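Local coordinates for protein pantothenate kinase (PDB 3TQC) that catalyses the ATP-dependent phosphorylation of (R)-pantothenate to 4'-phosphopantothenate, the first step of coenzyme A biosynthesis, at residues A114-S117 and D121-N124; Y135-L140 and K147-P152; P296-N299 and L303-E306. One frame throughout, in Å; residues are numbered along the deposited sequence.

Interaction 1 of 3, residues A114-S117 and D121-N124; sequences ALLS and DHPN
His122 reaches back to the backbone carbonyl of Leu116, on helix 105-116. The chain has just left the helix and is turning toward strand 125-129. CB of His122 stays clear of the helix. Its first torsion, chi1 50°, sets CG between the backbone N and the carbonyl carbon and swings the imidazole toward Leu116. CG is still 4.2 Å from Leu116 O. ND1 comes much closer, at 2.9 Å from Leu116 O, and gives it a hydrogen bond. The oxygen lies near the ring plane, at the edge. It is almost as near to CE1, so the N-H points past it: the angle at the hydrogen is 117° and the bond is weak. CE1 also has Leu116 CD2 at 4.2 Å. At the far end of the ring, NE2 is hydrogen-bonded to Ser67 OG of helix 52-84.

Beside the ring the two backbones run close together. Ser117 CB packs on Pro123 O at 3.3 Å. Pro123 CA in turn makes a C-H...O contact with Ser117 O. The hydroxyl of Ser117 turns back into the helix and hydrogen-bonds Ala114 O at 2.9 Å; Lys42 NZ is also hydrogen-bonded to it. Leu116 and His122 both pack on Ile199 of strand 199-203. This is the helix-to-strand return after the P-loop helix, away from the nucleotide. The chemistry implies a modest hold on the backbone: Leu116 O receives one weak, bent hydrogen bond from the imidazole, and the neighbouring Ser117 O a C-H...O contact from Pro123, while the same imidazole ties the turn to helix 52-84.

Interaction 2 of 3, residues Y135-L140 and K147-P152; sequences YSNAKL and KRKGFP
Lys149 and Asn137 meet because of how their first torsions are set. In Asn137, CG stands opposite the carbonyl carbon, chi1 -74°, and this carries the amide off the first turn of helix 137-142. Lys149 leaves its backbone at an unusual chi1 of -141° and then runs fully extended to NZ. The two side chains cross at about a right angle. NZ donates to Asn137 OD1 at 2.6 Å. It approaches in the carbonyl plane, on a lone pair of OD1, with a C=O...N angle of 132°. The oxygen also lies 3.1 Å from Lys149 CE.

The aliphatic part of the lysine is used as well. Leu140 CD1 lies across it, 3.8 Å from Lys149 CG and equally near CE. NZ is also hydrogen-bonded to Tyr179 OH, and the ring of Tyr184 adds a cation-pi contact. Asn137 ND2 bonds to Tyr184 O, so both ends of the amide are engaged and its rotation is probably fixed.

Ser136 is the N-cap of the helix, with a weak bond from Lys139 N to its OG. On the other side, Arg148 to Phe151 form a type II beta turn, closed by Phe151 N to Arg148 O at 3.0 Å. Phe151 CD1 lies 3.4 Å above the plane of the Arg148 guanidinium, over its centre, and Arg148 NE sits over the phenyl ring toward its rim. The lysine is about 12 Å from the bound ADP, side chain to ligand. Capped helix and type II turn are thus joined through Lys149, within the phosphoribulokinase/uridine kinase family region of this P-loop kinase.

Interaction 3 of 3, residues P296-N299 and L303-E306; sequences PYKN and LILE
Two flat groups, the amide of Asn299 and the peptide linking Lys298 to Asn299, turn their oxygens toward one methyl, Ile304 CD1. The methyl lies near the amide plane, beyond the oxygen: Asn299 OD1 is 4.2 Å from Ile304 CD1, and ND2 is turned farther from it. The same methyl lies well off the plane of the peptide, beyond its oxygen end, with Lys298 O at 4.0 Å from Ile304 CD1. This is the entry into strand 303-307 of the central mixed sheet, in the alpha/beta fold of P-loop kinases. The strand runs between 229-234 and 313-319. A 3-10 turn after helix 271-294 leads into it.

Ile304 points its side chain at the turn. Its CG1 stands opposite the carbonyl carbon and chi2 of 162° extends CD1 forward. Lys298 crosses it at about a right angle. The lysine starts out straight, then bends at chi3, 70°. Its CG meets the isoleucine methyl, while NZ is led off to a weak, long ion pair with Asp234. Glu306 is also near, but its OE1 is 5.9 Å from Lys298 NZ, so the charges do not touch. Phe232 of strand 229-234 packs on Lys298 too.

The 3-10 segment also faces the second subunit. Pro296, Tyr297 and Asn299 pack on Gln218, Gln220 and Val221 of that subunit. Between turn and strand the contact is van der Waals packing, all of it centred on Ile304 CD1. The side chains themselves come closest where Lys298 CG lies 4.0 Å from Ile304 CD1.

In the fold
Interactions 1 and 2 lie on opposite sides of the chain's centre, about 33 Å apart between centres. No two of the three contacts touch. Interactions 1 and 2 are buried; interaction 3 is partly buried and lies beside the second subunit. Interactions 1 and 3 both concern connections between a helix and a strand of the central sheet, one leaving the P-loop helix, the other entering strand 303-307. Interaction 2 instead joins a short helix to the loop that follows it. The chemistry differs accordingly: a weak imidazole bond to a backbone carbonyl, a buried lysine bonded to an amide, and van der Waals packing of an isoleucine methyl against a lysine CG and two oxygens.

Interaction 1 of 3, residues A114-S117 and D121-N124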
loop_
_atom_site.group_PDB
_atom_site.type_symbol
_atom_site.label_atom_id
_atom_site.label_comp_id
_atom_site.label_asym_id
_atom_site.label_seq_id
_atom_site.Cartn_x
_atom_site.Cartn_y
_atom_site.Cartn_z
ATOM N N ALA B 114 10.324 -0.828 -22.789
ATOM C CA ALA B 114 10.425 -1.464 -24.092
ATOM C C ALA B 114 9.780 -2.851 -24.105
ATOM O O ALA B 114 9.009 -3.146 -24.999
ATOM C CB ALA B 114 11.875 -1.550 -24.549
ATOM N N LEU B 115 10.079 -3.677 -23.107
ATOM C CA LEU B 115 9.595 -5.054 -23.072
ATOM C C LEU B 115 8.113 -5.170 -22.760
ATOM O O LEU B 115 7.411 -5.928 -23.407
ATOM C CB LEU B 115 10.380 -5.881 -22.052
ATOM C CG LEU B 115 11.842 -6.159 -22.414
ATOM C CD1 LEU B 115 12.517 -6.975 -21.294
ATOM C CD2 LEU B 115 11.934 -6.875 -23.718
ATOM N N LEU B 116 7.631 -4.427 -21.771
ATOM C CA LEU B 116 6.216 -4.481 -21.441
ATOM C C LEU B 116 5.339 -4.079 -22.621
ATOM O O LEU B 116 4.226 -4.570 -22.747
ATOM C CB LEU B 116 5.888 -3.624 -20.228
ATOM C CG LEU B 116 6.337 -4.227 -18.891
ATOM C CD1 LEU B 116 6.148 -3.245 -17.768
ATOM C CD2 LEU B 116 5.555 -5.488 -18.617
ATOM N N SER B 117 5.852 -3.223 -23.499
ATOM C CA SER B 117 5.069 -2.698 -24.596
ATOM C C SER B 117 4.841 -3.739 -25.707
ATOM O O SER B 117 3.975 -3.554 -26.540
ATOM C CB SER B 117 5.732 -1.438 -25.163
ATOM O OG SER B 117 6.704 -1.750 -26.131
ATOM N N ASP B 121 -2.079 -6.455 -25.095
ATOM C CA ASP B 121 -3.012 -5.942 -24.081
ATOM C C ASP B 121 -2.529 -4.654 -23.445
ATOM O O ASP B 121 -3.307 -3.977 -22.792
ATOM C CB ASP B 121 -3.287 -6.966 -22.968
ATOM C CG ASP B 121 -4.240 -8.073 -23.410
ATOM O OD1 ASP B 121 -4.850 -7.944 -24.493
ATOM O OD2 ASP B 121 -4.373 -9.075 -22.674
ATOM N N HIS B 122 -1.255 -4.320 -23.607
ATOM C CA HIS B 122 -0.735 -3.116 -22.996
ATOM C C HIS B 122 0.474 -2.539 -23.713
ATOM O O HIS B 122 1.535 -2.391 -23.137
ATOM C CB HIS B 122 -0.472 -3.350 -21.511
ATOM C CG HIS B 122 0.323 -4.573 -21.207
ATOM N ND1 HIS B 122 1.678 -4.664 -21.455
ATOM C CD2 HIS B 122 -0.036 -5.744 -20.632
ATOM C CE1 HIS B 122 2.111 -5.849 -21.063
ATOM N NE2 HIS B 122 1.092 -6.524 -20.562
ATOM N N PRO B 123 0.296 -2.168 -24.990
ATOM C CA PRO B 123 1.410 -1.664 -25.786
ATOM C C PRO B 123 1.846 -0.260 -25.396
ATOM O O PRO B 123 2.946 0.150 -25.766
ATOM C CB PRO B 123 0.826 -1.640 -27.199
ATOM C CG PRO B 123 -0.594 -1.307 -26.985
ATOM C CD PRO B 123 -0.983 -2.017 -25.709
ATOM N N ASN B 124 0.993 0.475 -24.681
ATOM C CA ASN B 124 1.287 1.866 -24.347
ATOM C C ASN B 124 1.874 1.963 -22.959
ATOM O O ASN B 124 1.173 1.798 -21.962
ATOM C CB ASN B 124 0.042 2.732 -24.485
ATOM C CG ASN B 124 -0.415 2.835 -25.919
ATOM O OD1 ASN B 124 0.410 2.887 -26.828
ATOM N ND2 ASN B 124 -1.729 2.858 -26.136
#

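Interaction 2 of 3, residues Y135-L140 and K147-P152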
loop_
_atom_site.group_PDB
_atom_site.type_symbol
_atom_site.label_atom_id
_atom_site.label_comp_id
_atom_site.label_asym_id
_atom_site.label_seq_id
_atom_site.Cartn_x
_atom_site.Cartn_y
_atom_site.Cartn_z
ATOM N N TYR B 135 12.343 19.952 -6.166
ATOM C CA TYR B 135 12.333 21.409 -6.187
ATOM C C TYR B 135 13.539 21.879 -6.998
ATOM O O TYR B 135 14.578 21.221 -7.016
ATOM C CB TYR B 135 12.402 21.998 -4.766
ATOM C CG TYR B 135 11.163 21.784 -3.897
ATOM C CD1 TYR B 135 9.917 22.278 -4.278
ATOM C CD2 TYR B 135 11.254 21.119 -2.673
ATOM C CE1 TYR B 135 8.789 22.091 -3.479
ATOM C CE2 TYR B 135 10.132 20.929 -1.866
ATOM C CZ TYR B 135 8.906 21.420 -2.270
ATOM O OH TYR B 135 7.805 21.239 -1.456
ATOM N N SER B 136 13.403 23.015 -7.667
ATOM C CA SER B 136 14.512 23.595 -8.405
ATOM C C SER B 136 15.668 23.910 -7.468
ATOM O O SER B 136 15.485 24.028 -6.251
ATOM C CB SER B 136 14.072 24.892 -9.062
ATOM O OG SER B 136 13.662 25.800 -8.065
ATOM N N ASN B 137 16.856 24.064 -8.041
ATOM C CA ASN B 137 18.037 24.425 -7.251
ATOM C C ASN B 137 17.816 25.723 -6.478
ATOM O O ASN B 137 18.167 25.815 -5.306
ATOM C CB ASN B 137 19.287 24.533 -8.131
ATOM C CG ASN B 137 19.815 23.176 -8.582
ATOM O OD1 ASN B 137 19.403 22.132 -8.082
ATOM N ND2 ASN B 137 20.742 23.192 -9.531
ATOM N N ALA B 138 17.203 26.709 -7.124
ATOM C CA ALA B 138 16.942 27.992 -6.478
ATOM C C ALA B 138 16.080 27.827 -5.216
ATOM O O ALA B 138 16.373 28.431 -4.187
ATOM C CB ALA B 138 16.285 28.950 -7.459
ATOM N N LYS B 139 15.026 27.015 -5.295
ATOM C CA LYS B 139 14.181 26.743 -4.119
ATOM C C LYS B 139 14.942 25.965 -3.059
ATOM O O LYS B 139 14.820 26.256 -1.871
ATOM C CB LYS B 139 12.917 25.956 -4.479
ATOM C CG LYS B 139 11.806 26.780 -5.119
ATOM C CD LYS B 139 10.566 25.894 -5.296
ATOM C CE LYS B 139 9.614 26.390 -6.386
ATOM N NZ LYS B 139 8.612 25.320 -6.747
ATOM N N LEU B 140 15.708 24.969 -3.490
ATOM C CA LEU B 140 16.503 24.166 -2.569
ATOM C C LEU B 140 17.538 25.020 -1.860
ATOM O O LEU B 140 17.811 24.800 -0.687
ATOM C CB LEU B 140 17.203 23.002 -3.283
ATOM C CG LEU B 140 16.330 21.877 -3.855
ATOM C CD1 LEU B 140 17.182 21.015 -4.771
ATOM C CD2 LEU B 140 15.694 21.043 -2.761
ATOM N N LYS B 147 22.302 20.187 -0.302
ATOM C CA LYS B 147 23.075 19.005 0.095
ATOM C C LYS B 147 22.137 17.823 0.368
ATOM O O LYS B 147 22.585 16.740 0.743
ATOM C CB LYS B 147 23.938 19.330 1.332
ATOM C CG LYS B 147 25.456 19.081 1.156
ATOM C CD LYS B 147 26.081 19.940 0.042
ATOM C CE LYS B 147 27.466 19.403 -0.430
ATOM N NZ LYS B 147 28.476 19.110 0.658
ATOM N N ARG B 148 20.841 18.030 0.145
ATOM C CA ARG B 148 19.813 17.068 0.501
ATOM C C ARG B 148 18.922 16.727 -0.711
ATOM O O ARG B 148 17.768 16.350 -0.563
ATOM C CB ARG B 148 18.970 17.656 1.630
ATOM C CG ARG B 148 19.781 18.082 2.866
ATOM C CD ARG B 148 20.100 16.909 3.792
ATOM N NE ARG B 148 18.894 16.385 4.438
ATOM C CZ ARG B 148 18.885 15.549 5.478
ATOM N NH1 ARG B 148 20.024 15.121 6.028
ATOM N NH2 ARG B 148 17.722 15.150 5.979
ATOM N N LYS B 149 19.476 16.857 -1.907
ATOM C CA LYS B 149 18.747 16.584 -3.126
ATOM C C LYS B 149 18.511 15.092 -3.136
ATOM O O LYS B 149 19.438 14.334 -2.922
ATOM C CB LYS B 149 19.582 17.006 -4.334
ATOM C CG LYS B 149 18.804 17.656 -5.462
ATOM C CD LYS B 149 19.761 18.310 -6.444
ATOM C CE LYS B 149 19.041 19.144 -7.470
ATOM N NZ LYS B 149 19.937 19.598 -8.567
ATOM N N GLY B 150 17.262 14.675 -3.321
ATOM C CA GLY B 150 16.907 13.267 -3.264
ATOM C C GLY B 150 16.319 12.840 -1.926
ATOM O O GLY B 150 15.660 11.804 -1.838
ATOM N N PHE B 151 16.575 13.627 -0.882
ATOM C CA PHE B 151 15.955 13.405 0.418
ATOM C C PHE B 151 14.499 13.858 0.321
ATOM O O PHE B 151 14.150 14.640 -0.557
ATOM C CB PHE B 151 16.688 14.180 1.524
ATOM C CG PHE B 151 18.022 13.587 1.910
ATOM C CD1 PHE B 151 18.193 12.993 3.154
ATOM C CD2 PHE B 151 19.107 13.636 1.040
ATOM C CE1 PHE B 151 19.412 12.448 3.516
ATOM C CE2 PHE B 151 20.328 13.099 1.405
ATOM C CZ PHE B 151 20.480 12.500 2.639
ATOM N N PRO B 152 13.634 13.367 1.210
ATOM C CA PRO B 152 12.186 13.648 1.002
ATOM C C PRO B 152 11.851 15.140 0.940
ATOM O O PRO B 152 10.982 15.536 0.175
ATOM C CB PRO B 152 11.508 13.019 2.223
ATOM C CG PRO B 152 12.538 12.021 2.776
ATOM C CD PRO B 152 13.902 12.510 2.379
#

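Interaction 3 of 3, residues P296-N299 and L303-E306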
loop_
_atom_site.group_PDB
_atom_site.type_symbol
_atom_site.label_atom_id
_atom_site.label_comp_id
_atom_site.label_asym_id
_atom_site.label_seq_id
_atom_site.Cartn_x
_atom_site.Cartn_y
_atom_site.Cartn_z
ATOM N N PRO B 296 15.069 1.596 4.329
ATOM C CA PRO B 296 14.075 1.244 5.326
ATOM C C PRO B 296 12.724 0.820 4.761
ATOM O O PRO B 296 11.978 0.137 5.435
ATOM C CB PRO B 296 13.926 2.535 6.123
ATOM C CG PRO B 296 15.256 3.149 6.036
ATOM C CD PRO B 296 15.717 2.881 4.653
ATOM N N TYR B 297 12.408 1.240 3.543
ATOM C CA TYR B 297 11.123 0.915 2.941
ATOM C C TYR B 297 11.246 -0.203 1.910
ATOM O O TYR B 297 10.269 -0.547 1.266
ATOM C CB TYR B 297 10.483 2.179 2.350
ATOM C CG TYR B 297 10.213 3.200 3.413
ATOM C CD1 TYR B 297 9.108 3.081 4.240
ATOM C CD2 TYR B 297 11.094 4.266 3.638
ATOM C CE1 TYR B 297 8.861 4.012 5.260
ATOM C CE2 TYR B 297 10.857 5.198 4.650
ATOM C CZ TYR B 297 9.741 5.062 5.454
ATOM O OH TYR B 297 9.493 5.977 6.459
ATOM N N LYS B 298 12.425 -0.813 1.810
ATOM C CA LYS B 298 12.668 -1.868 0.822
ATOM C C LYS B 298 11.601 -2.972 0.883
ATOM O O LYS B 298 11.113 -3.473 -0.151
ATOM C CB LYS B 298 14.065 -2.483 1.036
ATOM C CG LYS B 298 14.424 -3.577 0.043
ATOM C CD LYS B 298 15.768 -4.259 0.331
ATOM C CE LYS B 298 15.701 -5.116 1.587
ATOM N NZ LYS B 298 16.660 -6.220 1.521
ATOM N N ASN B 299 11.246 -3.357 2.102
ATOM C CA ASN B 299 10.360 -4.488 2.288
ATOM C C ASN B 299 8.911 -4.149 1.974
ATOM O O ASN B 299 8.041 -4.999 2.103
ATOM C CB ASN B 299 10.530 -5.074 3.691
ATOM C CG ASN B 299 11.900 -5.730 3.877
ATOM O OD1 ASN B 299 12.566 -6.088 2.899
ATOM N ND2 ASN B 299 12.327 -5.884 5.125
ATOM N N LEU B 303 8.386 -6.855 -5.367
ATOM C CA LEU B 303 9.450 -7.581 -6.019
ATOM C C LEU B 303 10.774 -6.901 -5.706
ATOM O O LEU B 303 10.903 -5.685 -5.826
ATOM C CB LEU B 303 9.193 -7.587 -7.523
ATOM C CG LEU B 303 10.033 -8.488 -8.415
ATOM C CD1 LEU B 303 9.211 -8.867 -9.638
ATOM C CD2 LEU B 303 11.302 -7.791 -8.831
ATOM N N ILE B 304 11.752 -7.673 -5.271
ATOM C CA ILE B 304 13.071 -7.118 -5.058
ATOM C C ILE B 304 14.025 -7.802 -6.000
ATOM O O ILE B 304 14.093 -9.020 -6.038
ATOM C CB ILE B 304 13.520 -7.269 -3.606
ATOM C CG1 ILE B 304 12.543 -6.522 -2.687
ATOM C CG2 ILE B 304 14.936 -6.734 -3.421
ATOM C CD1 ILE B 304 12.633 -6.950 -1.252
ATOM N N LEU B 305 14.720 -7.002 -6.795
ATOM C CA LEU B 305 15.753 -7.497 -7.677
ATOM C C LEU B 305 17.048 -7.195 -6.980
ATOM O O LEU B 305 17.321 -6.045 -6.646
ATOM C CB LEU B 305 15.735 -6.777 -9.013
ATOM C CG LEU B 305 14.492 -6.889 -9.866
ATOM C CD1 LEU B 305 14.642 -5.970 -11.086
ATOM C CD2 LEU B 305 14.297 -8.316 -10.285
ATOM N N GLU B 306 17.829 -8.230 -6.736
ATOM C CA GLU B 306 19.080 -8.099 -6.022
ATOM C C GLU B 306 20.226 -8.280 -7.025
ATOM O O GLU B 306 20.347 -9.316 -7.663
ATOM C CB GLU B 306 19.140 -9.133 -4.884
ATOM C CG GLU B 306 20.324 -8.971 -3.950
ATOM C CD GLU B 306 20.356 -10.008 -2.833
ATOM O OE1 GLU B 306 19.419 -10.044 -2.004
ATOM O OE2 GLU B 306 21.324 -10.787 -2.782
#